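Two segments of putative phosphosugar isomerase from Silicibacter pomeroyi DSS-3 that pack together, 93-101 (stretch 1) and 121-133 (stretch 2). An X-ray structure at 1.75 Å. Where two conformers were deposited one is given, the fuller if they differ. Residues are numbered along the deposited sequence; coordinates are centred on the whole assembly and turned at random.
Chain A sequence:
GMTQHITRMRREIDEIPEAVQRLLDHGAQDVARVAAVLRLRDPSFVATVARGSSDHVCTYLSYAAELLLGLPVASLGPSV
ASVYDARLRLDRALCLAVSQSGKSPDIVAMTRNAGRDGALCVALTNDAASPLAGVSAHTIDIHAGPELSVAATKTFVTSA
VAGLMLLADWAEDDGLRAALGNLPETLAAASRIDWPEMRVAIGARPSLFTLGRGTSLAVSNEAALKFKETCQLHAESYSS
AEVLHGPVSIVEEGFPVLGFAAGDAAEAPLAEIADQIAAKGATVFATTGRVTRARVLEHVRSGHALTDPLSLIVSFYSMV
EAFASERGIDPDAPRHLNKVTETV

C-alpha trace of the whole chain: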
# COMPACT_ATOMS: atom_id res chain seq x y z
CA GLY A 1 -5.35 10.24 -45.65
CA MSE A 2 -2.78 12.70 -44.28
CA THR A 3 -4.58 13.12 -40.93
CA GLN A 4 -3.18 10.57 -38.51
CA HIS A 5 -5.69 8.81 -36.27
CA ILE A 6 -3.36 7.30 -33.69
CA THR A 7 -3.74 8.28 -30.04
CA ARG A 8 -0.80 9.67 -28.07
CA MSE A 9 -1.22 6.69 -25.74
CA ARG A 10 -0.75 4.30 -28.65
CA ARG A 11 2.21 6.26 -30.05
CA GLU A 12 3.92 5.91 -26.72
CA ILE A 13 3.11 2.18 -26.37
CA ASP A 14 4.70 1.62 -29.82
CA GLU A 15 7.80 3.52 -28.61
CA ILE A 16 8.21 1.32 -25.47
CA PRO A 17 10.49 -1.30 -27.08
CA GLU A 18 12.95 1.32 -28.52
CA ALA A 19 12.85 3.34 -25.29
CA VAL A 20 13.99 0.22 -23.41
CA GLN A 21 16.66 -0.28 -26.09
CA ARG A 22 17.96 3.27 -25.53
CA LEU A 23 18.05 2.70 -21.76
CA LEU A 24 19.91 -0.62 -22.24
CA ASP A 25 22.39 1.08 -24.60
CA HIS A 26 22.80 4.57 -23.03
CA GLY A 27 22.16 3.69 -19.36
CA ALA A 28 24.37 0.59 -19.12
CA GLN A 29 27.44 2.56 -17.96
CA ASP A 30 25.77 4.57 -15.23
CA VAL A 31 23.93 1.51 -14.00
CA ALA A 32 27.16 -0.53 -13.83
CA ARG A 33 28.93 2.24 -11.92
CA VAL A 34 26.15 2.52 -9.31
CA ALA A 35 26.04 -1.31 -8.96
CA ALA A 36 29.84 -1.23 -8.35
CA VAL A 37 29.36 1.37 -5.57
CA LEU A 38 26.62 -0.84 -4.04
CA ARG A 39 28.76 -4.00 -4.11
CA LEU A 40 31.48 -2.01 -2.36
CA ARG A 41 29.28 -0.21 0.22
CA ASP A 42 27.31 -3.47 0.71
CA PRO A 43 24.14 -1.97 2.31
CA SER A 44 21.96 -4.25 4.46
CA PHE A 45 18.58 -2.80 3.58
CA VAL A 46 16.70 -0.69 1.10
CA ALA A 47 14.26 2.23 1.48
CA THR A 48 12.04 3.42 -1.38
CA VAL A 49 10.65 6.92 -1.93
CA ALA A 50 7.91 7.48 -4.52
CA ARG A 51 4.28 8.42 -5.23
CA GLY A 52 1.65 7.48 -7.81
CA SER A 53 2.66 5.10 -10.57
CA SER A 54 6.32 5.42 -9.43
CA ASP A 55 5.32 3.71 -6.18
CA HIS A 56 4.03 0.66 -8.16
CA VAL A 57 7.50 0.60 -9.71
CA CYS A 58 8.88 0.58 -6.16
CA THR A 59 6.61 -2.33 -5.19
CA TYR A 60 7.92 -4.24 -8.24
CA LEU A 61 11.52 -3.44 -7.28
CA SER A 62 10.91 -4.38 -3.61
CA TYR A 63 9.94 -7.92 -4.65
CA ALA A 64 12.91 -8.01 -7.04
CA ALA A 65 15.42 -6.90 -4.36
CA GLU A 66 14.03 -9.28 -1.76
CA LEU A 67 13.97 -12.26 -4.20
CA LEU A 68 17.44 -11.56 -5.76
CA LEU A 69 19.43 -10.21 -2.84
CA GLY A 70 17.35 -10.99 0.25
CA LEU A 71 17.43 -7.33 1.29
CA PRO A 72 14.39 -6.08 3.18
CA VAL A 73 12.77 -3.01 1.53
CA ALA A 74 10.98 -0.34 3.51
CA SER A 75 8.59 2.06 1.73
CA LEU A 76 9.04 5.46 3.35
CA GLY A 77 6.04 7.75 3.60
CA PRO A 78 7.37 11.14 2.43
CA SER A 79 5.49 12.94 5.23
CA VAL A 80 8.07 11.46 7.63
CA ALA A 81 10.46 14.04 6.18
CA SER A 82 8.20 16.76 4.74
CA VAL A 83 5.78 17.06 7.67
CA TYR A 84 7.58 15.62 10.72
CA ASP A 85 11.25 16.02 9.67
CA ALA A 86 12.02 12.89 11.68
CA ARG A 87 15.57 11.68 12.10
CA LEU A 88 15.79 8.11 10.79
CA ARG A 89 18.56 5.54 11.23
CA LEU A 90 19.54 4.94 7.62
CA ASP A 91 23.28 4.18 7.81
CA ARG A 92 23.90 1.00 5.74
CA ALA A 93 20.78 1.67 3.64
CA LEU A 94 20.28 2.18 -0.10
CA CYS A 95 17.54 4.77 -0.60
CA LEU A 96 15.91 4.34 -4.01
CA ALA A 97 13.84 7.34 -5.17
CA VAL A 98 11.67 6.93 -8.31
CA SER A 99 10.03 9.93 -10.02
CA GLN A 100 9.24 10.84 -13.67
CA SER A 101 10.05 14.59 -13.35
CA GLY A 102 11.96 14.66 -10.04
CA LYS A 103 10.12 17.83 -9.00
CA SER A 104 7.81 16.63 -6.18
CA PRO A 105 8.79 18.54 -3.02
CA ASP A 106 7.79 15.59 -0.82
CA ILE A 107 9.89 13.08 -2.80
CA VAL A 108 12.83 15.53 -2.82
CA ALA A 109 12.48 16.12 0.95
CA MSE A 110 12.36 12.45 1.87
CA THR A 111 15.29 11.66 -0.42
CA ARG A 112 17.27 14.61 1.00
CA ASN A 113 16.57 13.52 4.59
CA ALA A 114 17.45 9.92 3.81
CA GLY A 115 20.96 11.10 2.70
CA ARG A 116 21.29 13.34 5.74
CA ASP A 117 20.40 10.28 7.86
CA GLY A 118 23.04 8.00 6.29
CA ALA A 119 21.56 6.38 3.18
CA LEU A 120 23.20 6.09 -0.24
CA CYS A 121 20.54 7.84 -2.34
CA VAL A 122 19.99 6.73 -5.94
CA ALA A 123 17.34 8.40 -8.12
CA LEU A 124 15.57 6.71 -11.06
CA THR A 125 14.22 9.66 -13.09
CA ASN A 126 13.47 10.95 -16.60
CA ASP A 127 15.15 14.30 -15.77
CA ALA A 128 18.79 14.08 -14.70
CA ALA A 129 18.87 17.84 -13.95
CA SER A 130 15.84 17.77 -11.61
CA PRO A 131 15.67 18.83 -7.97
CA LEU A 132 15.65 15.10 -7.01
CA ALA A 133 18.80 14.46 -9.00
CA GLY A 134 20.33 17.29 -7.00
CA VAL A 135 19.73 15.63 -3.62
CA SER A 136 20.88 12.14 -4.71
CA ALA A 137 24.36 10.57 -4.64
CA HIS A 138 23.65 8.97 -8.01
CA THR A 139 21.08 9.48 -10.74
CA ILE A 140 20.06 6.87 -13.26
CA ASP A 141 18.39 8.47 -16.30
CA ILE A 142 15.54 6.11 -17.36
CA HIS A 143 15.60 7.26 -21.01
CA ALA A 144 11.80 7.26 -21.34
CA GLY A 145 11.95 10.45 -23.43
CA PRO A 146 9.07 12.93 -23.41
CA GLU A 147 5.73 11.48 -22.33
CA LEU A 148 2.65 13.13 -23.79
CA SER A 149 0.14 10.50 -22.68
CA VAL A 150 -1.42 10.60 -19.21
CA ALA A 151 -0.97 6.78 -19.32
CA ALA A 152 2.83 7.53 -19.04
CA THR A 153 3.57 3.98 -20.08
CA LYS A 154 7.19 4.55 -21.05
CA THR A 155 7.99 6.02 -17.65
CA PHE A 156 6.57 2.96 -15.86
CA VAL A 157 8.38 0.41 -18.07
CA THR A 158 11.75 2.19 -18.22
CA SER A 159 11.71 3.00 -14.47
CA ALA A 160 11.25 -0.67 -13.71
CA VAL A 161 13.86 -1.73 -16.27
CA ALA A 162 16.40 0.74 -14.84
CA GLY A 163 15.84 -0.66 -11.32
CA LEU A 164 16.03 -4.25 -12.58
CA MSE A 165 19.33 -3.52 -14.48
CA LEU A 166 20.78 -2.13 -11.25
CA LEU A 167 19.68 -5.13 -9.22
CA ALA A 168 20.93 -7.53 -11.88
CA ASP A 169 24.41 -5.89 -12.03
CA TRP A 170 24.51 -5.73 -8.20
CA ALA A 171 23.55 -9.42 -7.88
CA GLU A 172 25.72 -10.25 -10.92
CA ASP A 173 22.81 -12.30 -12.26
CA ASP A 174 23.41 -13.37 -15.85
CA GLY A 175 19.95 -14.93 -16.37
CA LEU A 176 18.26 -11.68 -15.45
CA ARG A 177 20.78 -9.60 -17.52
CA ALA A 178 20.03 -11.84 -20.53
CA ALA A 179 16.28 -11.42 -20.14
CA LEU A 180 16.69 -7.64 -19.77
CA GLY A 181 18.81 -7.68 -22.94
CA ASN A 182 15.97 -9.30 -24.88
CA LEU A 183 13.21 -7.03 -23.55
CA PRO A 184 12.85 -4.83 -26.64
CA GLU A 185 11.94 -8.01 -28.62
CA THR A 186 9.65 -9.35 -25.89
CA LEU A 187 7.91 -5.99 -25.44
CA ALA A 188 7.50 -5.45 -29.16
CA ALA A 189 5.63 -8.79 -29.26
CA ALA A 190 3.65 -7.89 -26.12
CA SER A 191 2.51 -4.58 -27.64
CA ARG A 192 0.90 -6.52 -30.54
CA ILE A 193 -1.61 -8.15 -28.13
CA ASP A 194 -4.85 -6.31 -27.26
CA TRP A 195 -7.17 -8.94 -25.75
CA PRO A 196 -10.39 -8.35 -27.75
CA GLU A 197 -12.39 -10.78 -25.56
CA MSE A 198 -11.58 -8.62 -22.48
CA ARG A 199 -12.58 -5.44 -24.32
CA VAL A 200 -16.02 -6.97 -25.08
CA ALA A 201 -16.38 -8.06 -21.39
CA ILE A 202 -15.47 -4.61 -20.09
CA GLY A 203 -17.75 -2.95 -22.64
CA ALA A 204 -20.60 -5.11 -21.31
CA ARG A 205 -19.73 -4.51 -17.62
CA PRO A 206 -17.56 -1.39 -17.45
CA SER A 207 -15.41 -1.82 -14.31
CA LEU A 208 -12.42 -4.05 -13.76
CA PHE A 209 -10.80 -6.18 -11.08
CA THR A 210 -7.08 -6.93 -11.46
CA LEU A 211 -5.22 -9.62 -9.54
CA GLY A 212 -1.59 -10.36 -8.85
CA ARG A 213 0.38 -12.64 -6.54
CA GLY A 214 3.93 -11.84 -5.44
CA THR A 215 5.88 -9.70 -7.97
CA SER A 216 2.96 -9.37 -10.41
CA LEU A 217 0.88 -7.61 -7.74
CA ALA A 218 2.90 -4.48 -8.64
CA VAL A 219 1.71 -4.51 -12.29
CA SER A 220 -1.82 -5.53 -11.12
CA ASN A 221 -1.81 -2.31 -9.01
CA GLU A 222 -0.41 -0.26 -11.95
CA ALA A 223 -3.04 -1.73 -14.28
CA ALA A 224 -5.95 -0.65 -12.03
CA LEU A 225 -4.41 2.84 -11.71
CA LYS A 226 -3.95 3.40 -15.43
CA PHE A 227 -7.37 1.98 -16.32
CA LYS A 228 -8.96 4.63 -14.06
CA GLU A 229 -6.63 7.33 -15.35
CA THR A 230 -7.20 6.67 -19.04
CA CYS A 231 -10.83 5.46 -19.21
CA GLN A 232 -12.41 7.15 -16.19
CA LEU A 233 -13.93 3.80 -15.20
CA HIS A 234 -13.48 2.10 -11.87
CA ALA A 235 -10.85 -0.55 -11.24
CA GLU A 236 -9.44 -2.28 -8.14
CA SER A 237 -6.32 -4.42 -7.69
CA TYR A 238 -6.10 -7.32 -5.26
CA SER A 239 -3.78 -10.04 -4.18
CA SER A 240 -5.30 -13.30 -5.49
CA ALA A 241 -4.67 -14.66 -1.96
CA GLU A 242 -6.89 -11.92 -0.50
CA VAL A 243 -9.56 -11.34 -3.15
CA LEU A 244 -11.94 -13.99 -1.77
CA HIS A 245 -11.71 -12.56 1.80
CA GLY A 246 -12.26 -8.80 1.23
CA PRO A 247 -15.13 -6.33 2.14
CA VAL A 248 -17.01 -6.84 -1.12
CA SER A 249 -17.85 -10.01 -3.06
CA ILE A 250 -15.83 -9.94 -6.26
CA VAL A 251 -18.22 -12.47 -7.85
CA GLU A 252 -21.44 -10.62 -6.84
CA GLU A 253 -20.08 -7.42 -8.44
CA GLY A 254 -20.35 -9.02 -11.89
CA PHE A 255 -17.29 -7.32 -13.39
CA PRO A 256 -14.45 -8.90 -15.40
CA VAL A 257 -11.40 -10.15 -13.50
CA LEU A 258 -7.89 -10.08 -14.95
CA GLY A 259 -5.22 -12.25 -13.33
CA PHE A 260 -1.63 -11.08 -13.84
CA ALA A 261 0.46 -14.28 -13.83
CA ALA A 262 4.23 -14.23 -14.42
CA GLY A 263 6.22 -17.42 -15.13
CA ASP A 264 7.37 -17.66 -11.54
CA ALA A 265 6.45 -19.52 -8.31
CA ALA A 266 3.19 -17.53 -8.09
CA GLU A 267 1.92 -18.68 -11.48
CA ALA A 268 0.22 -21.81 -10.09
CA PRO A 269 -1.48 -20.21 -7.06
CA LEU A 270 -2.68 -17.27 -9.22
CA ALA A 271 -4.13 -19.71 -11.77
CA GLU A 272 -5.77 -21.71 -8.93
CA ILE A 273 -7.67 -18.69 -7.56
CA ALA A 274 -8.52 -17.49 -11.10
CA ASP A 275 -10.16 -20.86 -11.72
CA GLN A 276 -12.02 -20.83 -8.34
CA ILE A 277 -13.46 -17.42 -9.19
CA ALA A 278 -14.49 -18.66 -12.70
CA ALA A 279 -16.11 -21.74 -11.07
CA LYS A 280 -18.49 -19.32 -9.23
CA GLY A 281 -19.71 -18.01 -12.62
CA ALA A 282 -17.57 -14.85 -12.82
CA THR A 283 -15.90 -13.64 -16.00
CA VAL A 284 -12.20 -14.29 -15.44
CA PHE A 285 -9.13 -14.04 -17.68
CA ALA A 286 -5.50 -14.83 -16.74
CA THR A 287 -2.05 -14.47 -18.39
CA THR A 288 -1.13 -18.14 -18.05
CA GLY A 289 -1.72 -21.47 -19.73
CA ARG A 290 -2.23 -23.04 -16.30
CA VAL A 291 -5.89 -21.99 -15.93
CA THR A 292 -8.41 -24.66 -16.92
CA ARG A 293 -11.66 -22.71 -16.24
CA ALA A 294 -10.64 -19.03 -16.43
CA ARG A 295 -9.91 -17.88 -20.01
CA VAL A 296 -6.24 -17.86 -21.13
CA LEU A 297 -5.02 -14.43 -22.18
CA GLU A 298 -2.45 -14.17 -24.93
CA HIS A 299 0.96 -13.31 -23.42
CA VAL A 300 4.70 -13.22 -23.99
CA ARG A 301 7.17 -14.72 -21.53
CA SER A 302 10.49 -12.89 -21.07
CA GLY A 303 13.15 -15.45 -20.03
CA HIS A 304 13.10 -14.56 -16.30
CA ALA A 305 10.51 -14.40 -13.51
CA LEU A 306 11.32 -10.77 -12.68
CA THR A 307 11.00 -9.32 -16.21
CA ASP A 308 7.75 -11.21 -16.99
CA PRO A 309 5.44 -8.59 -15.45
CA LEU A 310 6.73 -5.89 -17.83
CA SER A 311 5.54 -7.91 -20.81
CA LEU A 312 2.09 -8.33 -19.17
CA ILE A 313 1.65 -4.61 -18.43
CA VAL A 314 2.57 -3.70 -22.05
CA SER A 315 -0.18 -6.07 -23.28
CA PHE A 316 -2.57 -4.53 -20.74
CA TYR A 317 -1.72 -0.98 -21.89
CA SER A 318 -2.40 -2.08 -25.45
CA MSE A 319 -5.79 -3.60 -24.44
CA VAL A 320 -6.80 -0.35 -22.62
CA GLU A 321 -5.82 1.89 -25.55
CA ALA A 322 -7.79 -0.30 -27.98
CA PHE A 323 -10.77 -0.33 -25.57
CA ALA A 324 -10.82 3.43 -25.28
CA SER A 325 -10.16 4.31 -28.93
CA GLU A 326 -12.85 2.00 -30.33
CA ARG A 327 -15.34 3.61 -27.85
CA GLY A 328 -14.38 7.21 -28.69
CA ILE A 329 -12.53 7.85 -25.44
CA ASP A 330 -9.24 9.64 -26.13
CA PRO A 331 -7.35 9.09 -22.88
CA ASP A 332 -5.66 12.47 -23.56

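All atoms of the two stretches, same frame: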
# COMPACT_ATOMS: atom_id res chain seq x y z
N ALA A 93 21.94 1.83 4.51
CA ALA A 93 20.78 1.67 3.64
C ALA A 93 21.04 2.25 2.25
O ALA A 93 21.79 3.23 2.11
CB ALA A 93 19.58 2.41 4.25
N LEU A 94 20.44 1.61 1.25
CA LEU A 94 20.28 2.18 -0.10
C LEU A 94 18.92 2.87 -0.03
O LEU A 94 17.92 2.25 0.39
CB LEU A 94 20.16 1.10 -1.16
CG LEU A 94 19.60 1.46 -2.56
CD1 LEU A 94 20.45 2.55 -3.26
CD2 LEU A 94 19.52 0.26 -3.52
N CYS A 95 18.84 4.13 -0.42
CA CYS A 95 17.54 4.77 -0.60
C CYS A 95 17.28 4.94 -2.10
O CYS A 95 18.02 5.66 -2.79
CB CYS A 95 17.46 6.11 0.11
SG CYS A 95 15.85 6.94 -0.16
N LEU A 96 16.23 4.29 -2.61
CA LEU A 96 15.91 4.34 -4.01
C LEU A 96 14.70 5.26 -4.22
O LEU A 96 13.62 4.94 -3.74
CB LEU A 96 15.63 2.92 -4.48
CG LEU A 96 15.50 2.73 -5.96
CD1 LEU A 96 16.81 3.07 -6.70
CD2 LEU A 96 15.08 1.29 -6.20
N ALA A 97 14.91 6.38 -4.90
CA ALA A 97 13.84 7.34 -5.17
C ALA A 97 13.42 7.19 -6.64
O ALA A 97 14.27 7.16 -7.53
CB ALA A 97 14.28 8.75 -4.88
N VAL A 98 12.12 7.09 -6.91
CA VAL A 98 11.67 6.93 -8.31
C VAL A 98 10.66 8.04 -8.63
O VAL A 98 9.67 8.17 -7.94
CB VAL A 98 11.05 5.56 -8.51
CG1 VAL A 98 10.61 5.39 -9.96
CG2 VAL A 98 12.03 4.44 -8.06
N SER A 99 10.92 8.84 -9.67
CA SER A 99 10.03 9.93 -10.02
C SER A 99 10.25 10.36 -11.45
O SER A 99 11.39 10.67 -11.78
CB SER A 99 10.33 11.14 -9.13
OG SER A 99 9.62 12.29 -9.57
N GLN A 100 9.19 10.40 -12.26
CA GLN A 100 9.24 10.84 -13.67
C GLN A 100 10.04 12.17 -13.81
O GLN A 100 11.11 12.25 -14.44
CB GLN A 100 7.76 10.97 -14.17
CG GLN A 100 7.45 11.19 -15.69
CD GLN A 100 5.91 11.09 -16.03
OE1 GLN A 100 5.51 10.81 -17.17
NE2 GLN A 100 5.07 11.34 -15.03
N SER A 101 9.49 13.24 -13.22
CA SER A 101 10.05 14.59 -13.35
C SER A 101 11.07 14.97 -12.29
O SER A 101 11.87 15.87 -12.50
CB SER A 101 8.94 15.65 -13.32
OG SER A 101 8.52 15.92 -11.97
N CYS A 121 21.74 7.53 -1.53
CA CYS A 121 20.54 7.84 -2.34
C CYS A 121 20.78 7.75 -3.83
O CYS A 121 21.70 8.39 -4.36
CB CYS A 121 19.99 9.22 -1.96
SG CYS A 121 19.65 9.32 -0.19
N VAL A 122 19.96 6.93 -4.50
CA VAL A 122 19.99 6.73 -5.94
C VAL A 122 18.63 7.10 -6.50
O VAL A 122 17.61 6.60 -6.00
CB VAL A 122 20.29 5.25 -6.28
CG1 VAL A 122 20.28 4.99 -7.79
CG2 VAL A 122 21.64 4.80 -5.67
N ALA A 123 18.59 7.98 -7.50
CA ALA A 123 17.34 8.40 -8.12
C ALA A 123 17.18 7.76 -9.49
O ALA A 123 18.13 7.75 -10.28
CB ALA A 123 17.28 9.92 -8.26
N LEU A 124 15.99 7.21 -9.75
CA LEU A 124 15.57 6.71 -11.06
C LEU A 124 14.57 7.77 -11.58
O LEU A 124 13.49 7.94 -11.03
CB LEU A 124 14.89 5.35 -10.97
CG LEU A 124 15.67 4.21 -10.31
CD1 LEU A 124 14.93 2.86 -10.45
CD2 LEU A 124 17.09 4.10 -10.82
N THR A 125 14.98 8.50 -12.61
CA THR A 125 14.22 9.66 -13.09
C THR A 125 14.42 9.90 -14.57
O THR A 125 15.44 9.45 -15.15
CB THR A 125 14.57 10.96 -12.25
OG1 THR A 125 13.77 12.08 -12.65
CG2 THR A 125 16.02 11.36 -12.34
N ASN A 126 13.43 10.56 -15.18
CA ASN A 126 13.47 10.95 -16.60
C ASN A 126 14.09 12.35 -16.79
O ASN A 126 14.19 12.84 -17.92
CB ASN A 126 12.05 10.90 -17.21
CG ASN A 126 12.06 10.69 -18.72
OD1 ASN A 126 12.97 10.04 -19.29
ND2 ASN A 126 11.04 11.24 -19.40
N ASP A 127 14.45 13.01 -15.69
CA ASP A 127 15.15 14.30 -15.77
C ASP A 127 16.37 14.31 -14.86
O ASP A 127 16.26 14.54 -13.65
CB ASP A 127 14.21 15.45 -15.42
CG ASP A 127 14.84 16.80 -15.66
OD1 ASP A 127 16.06 16.87 -15.91
OD2 ASP A 127 14.09 17.80 -15.59
N ALA A 128 17.54 14.09 -15.45
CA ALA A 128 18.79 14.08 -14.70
C ALA A 128 19.20 15.44 -14.11
O ALA A 128 20.15 15.51 -13.34
CB ALA A 128 19.92 13.51 -15.58
N ALA A 129 18.54 16.53 -14.49
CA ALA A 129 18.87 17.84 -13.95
C ALA A 129 17.83 18.33 -12.94
O ALA A 129 17.88 19.47 -12.52
CB ALA A 129 19.04 18.87 -15.07
N SER A 130 16.92 17.43 -12.53
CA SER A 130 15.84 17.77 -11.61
C SER A 130 16.28 18.03 -10.18
O SER A 130 17.39 17.68 -9.79
CB SER A 130 14.86 16.60 -11.57
OG SER A 130 15.54 15.49 -11.04
N PRO A 131 15.41 18.67 -9.39
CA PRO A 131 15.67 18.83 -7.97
C PRO A 131 16.05 17.51 -7.25
O PRO A 131 16.96 17.49 -6.44
CB PRO A 131 14.35 19.42 -7.45
CG PRO A 131 13.84 20.22 -8.61
CD PRO A 131 14.18 19.38 -9.82
N LEU A 132 15.37 16.41 -7.58
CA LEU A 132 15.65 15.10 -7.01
C LEU A 132 17.06 14.65 -7.35
O LEU A 132 17.79 14.19 -6.47
CB LEU A 132 14.65 14.06 -7.54
CG LEU A 132 14.74 12.65 -6.93
CD1 LEU A 132 14.55 12.65 -5.37
CD2 LEU A 132 13.68 11.71 -7.62
N ALA A 133 17.45 14.78 -8.61
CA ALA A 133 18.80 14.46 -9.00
C ALA A 133 19.77 15.19 -8.08
O ALA A 133 20.76 14.62 -7.60
CB ALA A 133 19.06 14.81 -10.47
O HOH W 1 12.07 18.00 -14.10

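What joins the backbones of the two stretches? They lie side by side as parallel strands, their axes 4.7 Å apart at closest approach and inclined by 20°, and the hydrogen bonds zigzag between them. Val122 N donates to Cys95 O at 2.9 Å, Ala97 N to Val122 O at 2.9 Å, Leu124 N to Ala97 O at 2.8 Å, and Ser99 N to Leu124 O at 3.0 Å. All four are nearly straight. Val122 and Leu124 therefore use both their N and O atoms across the contact, while CA-H...O contacts, such as Val98 CA to Leu124 O at 3.4 Å, fill in between.

Why do Leu124 and Val122 cover the most surface? Besides their backbone bonds, both project to the same face of the sheet as Leu96 and Val98, where branched apolar side chains can pack across the strand boundary. Leu124, with chi1 m and chi2 t, reaches two neighbours: its CG lies 4.0 Å from Leu96 CD1 and its CD1 lies 4.1 Å from Val98 CG2. Val122, with chi1 t, has its CG2 3.5 Å from Leu94 CD1 and its CG1 4.1 Å from Leu96 CD1, so its two methyls meet different leucines. All of these residues are buried, which suits side chains with no polar group to satisfy.

What makes Ala97 fit on the other face? It shares that face with Cys95, Cys121 and Ala123, and its single methyl leaves space for Leu132, which comes from beyond the strand. Ala97 CB meets Leu132 CD1 at 3.9 Å, and Ser99 CB meets Leu132 CD2 at 3.7 Å, so the leucine spans two residues of the first strand with its two methyls. Nearby, Cys95 CB rests 3.9 Å from Cys121 SG in an apolar contact.

How is the contact closed where the regular ladder gives out? Thr125 turns its hydroxyl back: OG1 donates to Ser99 O at 2.9 Å and accepts from Asp127 N at 3.3 Å, tying the strand partner to the chain that follows. Asn126 N then donates to Gln100 O at 3.0 Å, a more bent bond. A water bridges the last residues, donating to Ser101 O at 2.7 Å and Asp127 OD2 at 2.5 Å. Asp127 also begins a type I turn ending at Ser130, whose OG donates to Asp127 O at 2.9 Å and accepts from Ala133 N at 3.2 Å, capping the helical segment that carries Leu132 toward the first stretch.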